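Local coordinates for 2,3-dihydroxy-2,3-dihydrophenylpropionate dehydrogenase (Pseudomonas sp. MC1, PDB 5XTF), which catalyses the NAD(+)-dependent oxidation of naphthalene cis-dihydrodiol to 1,2-dihydroxynaphthalene, as a tetrameric member of the short-chain dehydrogenase/reductase family, at residues Gly21-Val26 with Gly47-Ala52; Gly96-Phe101 with Ser141-Glu146. All coordinates share one frame; numbering follows the deposited sequence.

Contact 1. Residues Gly21-Val26 with Gly47-Ala52; sequences GNQQVV and GYCVSA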
loop_
_atom_site.group_PDB
_atom_site.type_symbol
_atom_site.label_atom_id
_atom_site.label_comp_id
_atom_site.label_asym_id
_atom_site.label_seq_id
_atom_site.Cartn_x
_atom_site.Cartn_y
_atom_site.Cartn_z
ATOM N N GLY B 21 34.653 -0.191 12.336
ATOM C CA GLY B 21 35.740 -0.915 11.685
ATOM C C GLY B 21 35.504 -1.046 10.192
ATOM O O GLY B 21 34.365 -1.224 9.767
ATOM N N ASN B 22 36.568 -0.957 9.388
ATOM C CA ASN B 22 36.383 -0.855 7.942
ATOM C C ASN B 22 35.821 -2.150 7.363
ATOM O O ASN B 22 34.754 -2.146 6.741
ATOM C CB ASN B 22 37.701 -0.475 7.255
ATOM C CG ASN B 22 37.583 0.803 6.411
ATOM O OD1 ASN B 22 36.761 1.687 6.697
ATOM N ND2 ASN B 22 38.406 0.898 5.362
ATOM N N GLN B 23 36.514 -3.270 7.571
ATOM C CA GLN B 23 36.262 -4.476 6.784
ATOM C C GLN B 23 34.842 -5.003 6.974
ATOM O O GLN B 23 34.462 -5.389 8.081
ATOM C CB GLN B 23 37.258 -5.557 7.162
ATOM C CG GLN B 23 37.146 -6.752 6.254
ATOM C CD GLN B 23 37.171 -6.336 4.789
ATOM O OE1 GLN B 23 36.160 -6.440 4.091
ATOM N NE2 GLN B 23 38.332 -5.859 4.314
ATOM N N GLN B 24 34.065 -5.042 5.893
ATOM C CA GLN B 24 32.692 -5.532 5.959
ATOM C C GLN B 24 32.608 -6.949 5.413
ATOM O O GLN B 24 33.377 -7.341 4.532
ATOM C CB GLN B 24 31.718 -4.640 5.185
ATOM C CG GLN B 24 31.636 -3.217 5.698
ATOM C CD GLN B 24 31.136 -3.147 7.117
ATOM O OE1 GLN B 24 29.943 -3.300 7.358
ATOM N NE2 GLN B 24 32.044 -2.915 8.068
ATOM N N VAL B 25 31.644 -7.703 5.944
ATOM C CA VAL B 25 31.452 -9.118 5.652
ATOM C C VAL B 25 29.971 -9.363 5.399
ATOM O O VAL B 25 29.130 -8.964 6.213
ATOM C CB VAL B 25 31.938 -9.997 6.817
ATOM C CG1 VAL B 25 31.523 -11.428 6.595
ATOM C CG2 VAL B 25 33.448 -9.863 6.992
ATOM N N VAL B 26 29.652 -10.033 4.291
ATOM C CA VAL B 26 28.270 -10.318 3.917
ATOM C C VAL B 26 28.107 -11.810 3.663
ATOM O O VAL B 26 29.002 -12.456 3.108
ATOM C CB VAL B 26 27.828 -9.515 2.675
ATOM C CG1 VAL B 26 28.683 -9.863 1.463
ATOM C CG2 VAL B 26 26.347 -9.755 2.372
ATOM N N GLY B 47 34.318 -4.806 -2.333
ATOM C CA GLY B 47 35.332 -4.931 -1.312
ATOM C C GLY B 47 34.962 -5.764 -0.108
ATOM O O GLY B 47 35.738 -5.794 0.853
ATOM N N TYR B 48 33.817 -6.439 -0.122
ATOM C CA TYR B 48 33.374 -7.244 1.013
ATOM C C TYR B 48 34.101 -8.579 1.062
ATOM O O TYR B 48 34.491 -9.141 0.036
ATOM C CB TYR B 48 31.868 -7.546 0.930
ATOM C CG TYR B 48 30.921 -6.428 1.322
ATOM C CD1 TYR B 48 30.780 -5.304 0.530
ATOM C CD2 TYR B 48 30.144 -6.519 2.472
ATOM C CE1 TYR B 48 29.899 -4.274 0.875
ATOM C CE2 TYR B 48 29.256 -5.497 2.826
ATOM C CZ TYR B 48 29.139 -4.379 2.019
ATOM O OH TYR B 48 28.263 -3.360 2.356
ATOM N N CYS B 49 34.245 -9.108 2.268
ATOM C CA CYS B 49 34.441 -10.540 2.418
ATOM C C CYS B 49 33.076 -11.196 2.305
ATOM O O CYS B 49 32.106 -10.725 2.913
ATOM C CB CYS B 49 35.086 -10.871 3.761
ATOM S SG CYS B 49 36.647 -10.013 4.075
ATOM N N VAL B 50 32.985 -12.256 1.505
ATOM C CA VAL B 50 31.703 -12.839 1.124
ATOM C C VAL B 50 31.684 -14.304 1.520
ATOM O O VAL B 50 32.613 -15.053 1.196
ATOM C CB VAL B 50 31.439 -12.687 -0.387
ATOM C CG1 VAL B 50 30.143 -13.404 -0.779
ATOM C CG2 VAL B 50 31.389 -11.209 -0.760
ATOM N N SER B 51 30.634 -14.710 2.215
ATOM C CA SER B 51 30.314 -16.120 2.326
ATOM C C SER B 51 29.001 -16.391 1.612
ATOM O O SER B 51 28.168 -15.495 1.415
ATOM C CB SER B 51 30.228 -16.578 3.779
ATOM O OG SER B 51 28.977 -16.266 4.320
ATOM N N ALA B 52 28.814 -17.644 1.229
ATOM C CA ALA B 52 27.789 -17.965 0.250
ATOM C C ALA B 52 27.277 -19.370 0.500
ATOM O O ALA B 52 28.069 -20.299 0.689
ATOM C CB ALA B 52 28.338 -17.850 -1.175
HETATM O O HOH W 1 28.665 -1.885 4.489
#
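Y48 and V26 meet at about a right angle, the ring carbon CD2 of Y48 lying 3.8 Å from CG1 of V26. The neighbouring ring carbon CE2 of Y48 lies 3.5 Å from CB of Q24, likewise approached obliquely. With chi1 at 61°, V26 holds CG1 between its backbone N and carbonyl carbon, and this methyl also packs on CG2 of V50, at 3.8 Å, the two valines side by side. V25 and C49 occupy the other face, where CG2 of V25 touches CB of C49. Three backbone bonds set this parallel pairing: C49 N to Q24 O, V26 N to C49 O (2.9 Å) and S51 N to V26 O (2.9 Å). Beyond the ring, a water 2.6 Å from OH of Y48 makes a weak bond to OE1 of Q24, which R256 also holds. An alanine in place of Y48 would probably open a gap beside V26 CG1 and Q24 CB and deprive the water of its phenolic partner. The strands 25-28 and 49-54 belong to the first beta-alpha-beta unit of the Rossmann fold; F43 of the connecting helix 34-46 packs on Y48, V26 and V50, while helix 81-95 covers V25 and C49.

Contact 2. Residues Gly96-Phe101 with Ser141-Glu146; sequences GHLDCF and SAALPE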
loop_
_atom_site.group_PDB
_atom_site.type_symbol
_atom_site.label_atom_id
_atom_site.label_comp_id
_atom_site.label_asym_id
_atom_site.label_seq_id
_atom_site.Cartn_x
_atom_site.Cartn_y
_atom_site.Cartn_z
ATOM N N GLY B 96 35.622 -13.604 11.126
ATOM C CA GLY B 96 35.626 -12.937 12.421
ATOM C C GLY B 96 34.326 -12.331 12.890
ATOM O O GLY B 96 33.992 -12.424 14.073
ATOM N N HIS B 97 33.580 -11.715 11.982
ATOM C CA HIS B 97 32.305 -11.084 12.312
ATOM C C HIS B 97 31.403 -11.175 11.084
ATOM O O HIS B 97 31.809 -11.656 10.024
ATOM C CB HIS B 97 32.511 -9.625 12.752
ATOM C CG HIS B 97 33.037 -8.749 11.660
ATOM N ND1 HIS B 97 34.382 -8.629 11.385
ATOM C CD2 HIS B 97 32.395 -7.996 10.732
ATOM C CE1 HIS B 97 34.547 -7.823 10.351
ATOM N NE2 HIS B 97 33.359 -7.427 9.932
ATOM N N LEU B 98 30.161 -10.722 11.231
ATOM C CA LEU B 98 29.210 -10.706 10.125
ATOM C C LEU B 98 28.503 -9.360 10.144
ATOM O O LEU B 98 27.931 -8.983 11.170
ATOM C CB LEU B 98 28.202 -11.855 10.234
ATOM C CG LEU B 98 27.076 -11.883 9.186
ATOM C CD1 LEU B 98 27.611 -12.192 7.780
ATOM C CD2 LEU B 98 26.036 -12.888 9.563
ATOM N N ASP B 99 28.543 -8.634 9.023
ATOM C CA ASP B 99 27.873 -7.337 8.958
ATOM C C ASP B 99 26.500 -7.376 8.298
ATOM O O ASP B 99 25.630 -6.591 8.676
ATOM C CB ASP B 99 28.741 -6.310 8.220
ATOM C CG ASP B 99 30.062 -6.062 8.919
ATOM O OD1 ASP B 99 30.071 -5.293 9.908
ATOM O OD2 ASP B 99 31.091 -6.639 8.482
ATOM N N CYS B 100 26.277 -8.240 7.315
ATOM C CA CYS B 100 25.027 -8.229 6.574
ATOM C C CYS B 100 24.647 -9.655 6.224
ATOM O O CYS B 100 25.508 -10.453 5.847
ATOM C CB CYS B 100 25.143 -7.384 5.295
ATOM S SG CYS B 100 23.573 -7.200 4.359
ATOM N N PHE B 101 23.375 -9.983 6.384
ATOM C CA PHE B 101 22.840 -11.268 5.951
ATOM C C PHE B 101 21.795 -11.018 4.873
ATOM O O PHE B 101 20.842 -10.256 5.092
ATOM C CB PHE B 101 22.219 -12.054 7.111
ATOM C CG PHE B 101 21.586 -13.354 6.675
ATOM C CD1 PHE B 101 22.379 -14.424 6.292
ATOM C CD2 PHE B 101 20.214 -13.505 6.632
ATOM C CE1 PHE B 101 21.820 -15.620 5.879
ATOM C CE2 PHE B 101 19.649 -14.710 6.219
ATOM C CZ PHE B 101 20.458 -15.759 5.844
ATOM N N SER B 141 17.324 -16.047 12.270
ATOM C CA SER B 141 17.559 -16.615 13.595
ATOM C C SER B 141 19.026 -17.012 13.786
ATOM O O SER B 141 19.640 -16.710 14.816
ATOM C CB SER B 141 16.648 -17.826 13.786
ATOM O OG SER B 141 16.927 -18.496 14.995
ATOM N N ALA B 142 19.614 -17.663 12.789
ATOM C CA ALA B 142 21.009 -18.075 12.911
ATOM C C ALA B 142 21.976 -16.894 12.846
ATOM O O ALA B 142 23.064 -16.957 13.432
ATOM C CB ALA B 142 21.341 -19.088 11.824
ATOM N N ALA B 143 21.616 -15.811 12.144
ATOM C CA ALA B 143 22.549 -14.706 11.970
ATOM C C ALA B 143 22.459 -13.666 13.078
ATOM O O ALA B 143 23.428 -12.926 13.283
ATOM C CB ALA B 143 22.336 -14.030 10.614
ATOM N N LEU B 144 21.349 -13.631 13.825
ATOM C CA LEU B 144 21.020 -12.561 14.762
ATOM C C LEU B 144 22.142 -12.283 15.765
ATOM O O LEU B 144 22.640 -11.149 15.803
ATOM C CB LEU B 144 19.717 -12.881 15.499
ATOM C CG LEU B 144 18.992 -11.674 16.098
ATOM C CD1 LEU B 144 18.615 -10.688 15.029
ATOM C CD2 LEU B 144 17.751 -12.106 16.818
ATOM N N PRO B 145 22.594 -13.261 16.567
ATOM C CA PRO B 145 23.614 -12.927 17.574
ATOM C C PRO B 145 24.830 -12.226 16.980
ATOM O O PRO B 145 25.351 -11.288 17.597
ATOM C CB PRO B 145 23.955 -14.288 18.187
ATOM C CG PRO B 145 22.761 -15.155 17.900
ATOM C CD PRO B 145 22.297 -14.708 16.561
ATOM N N GLU B 146 25.238 -12.589 15.759
ATOM C CA GLU B 146 26.386 -11.938 15.134
ATOM C C GLU B 146 26.041 -10.568 14.554
ATOM O O GLU B 146 26.878 -9.659 14.587
ATOM C CB GLU B 146 26.965 -12.850 14.052
ATOM C CG GLU B 146 27.686 -14.072 14.640
ATOM C CD GLU B 146 28.898 -13.675 15.508
ATOM O OE1 GLU B 146 29.647 -12.745 15.113
ATOM O OE2 GLU B 146 29.092 -14.269 16.598
HETATM O O HOH W 2 29.476 -10.323 13.956
#
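A water is gripped from both segments: it accepts a hydrogen bond from the backbone N of L98 at 2.8 Å and lies within bonding distance of two oxygens of E146, the carbonyl O at 2.8 Å and the carboxylate OE1 at 2.7 Å. It thus bridges the loop before strand 100-103 to the long helix 118-150. In E146, CG stands anti to the carbonyl carbon and the chain bends at chi2 (-62°), which places CD; from there the carboxylate presents OE1 to the water. OE2 has a long, weak ion pair with K149, and the hydroxyl of T150, farther along the helix, donates a hydrogen bond to the carbonyl O of L98, a second polar tie between loop and helix. Beside the water the contact is apolar. CB of L98 faces CB of E146 at 4.1 Å, and further along the leucine side chain CD2 meets CB of A143 at 4.0 Å. The leucine CG, anti to the backbone N (chi1 175°), is the branch point from which CD2 extends to that methyl. F101 approaches the same methyl through its own CB, also at 4.0 Å, with its ring oblique to it. I92 of helix 81-95 packs on both L98 and E146, while S141 and L144 pack against W118 and E115, respectively, of a neighbouring subunit. Helix 118-150 lying against the entry to strand 100-103 is the layered alpha/beta packing of the Rossmann fold in short-chain dehydrogenases, and F101 lies about 6 Å, side chain to side chain, from V78, an NAD(+)-binding residue.

How the contacts relate
Contact 1 closes before contact 2 opens along the chain, and their centres lie 12 Å apart on the same side of the chain's centre. Both reach the seven-stranded parallel sheet, in which strand 25-28 lies between strands 49-54 and 100-103. Contact 1 pairs two of these strands, whereas contact 2 sets helix 118-150 against the third. They touch directly: OD2 of D99 probably accepts a hydrogen bond from N of V25 (2.8 Å), and NE2 of H97 probably bonds O of Q23 (3.0 Å). Helix 81-95 packs on both. Together they join neighbouring strands and a flanking helix in the Rossmann fold that binds NAD(+).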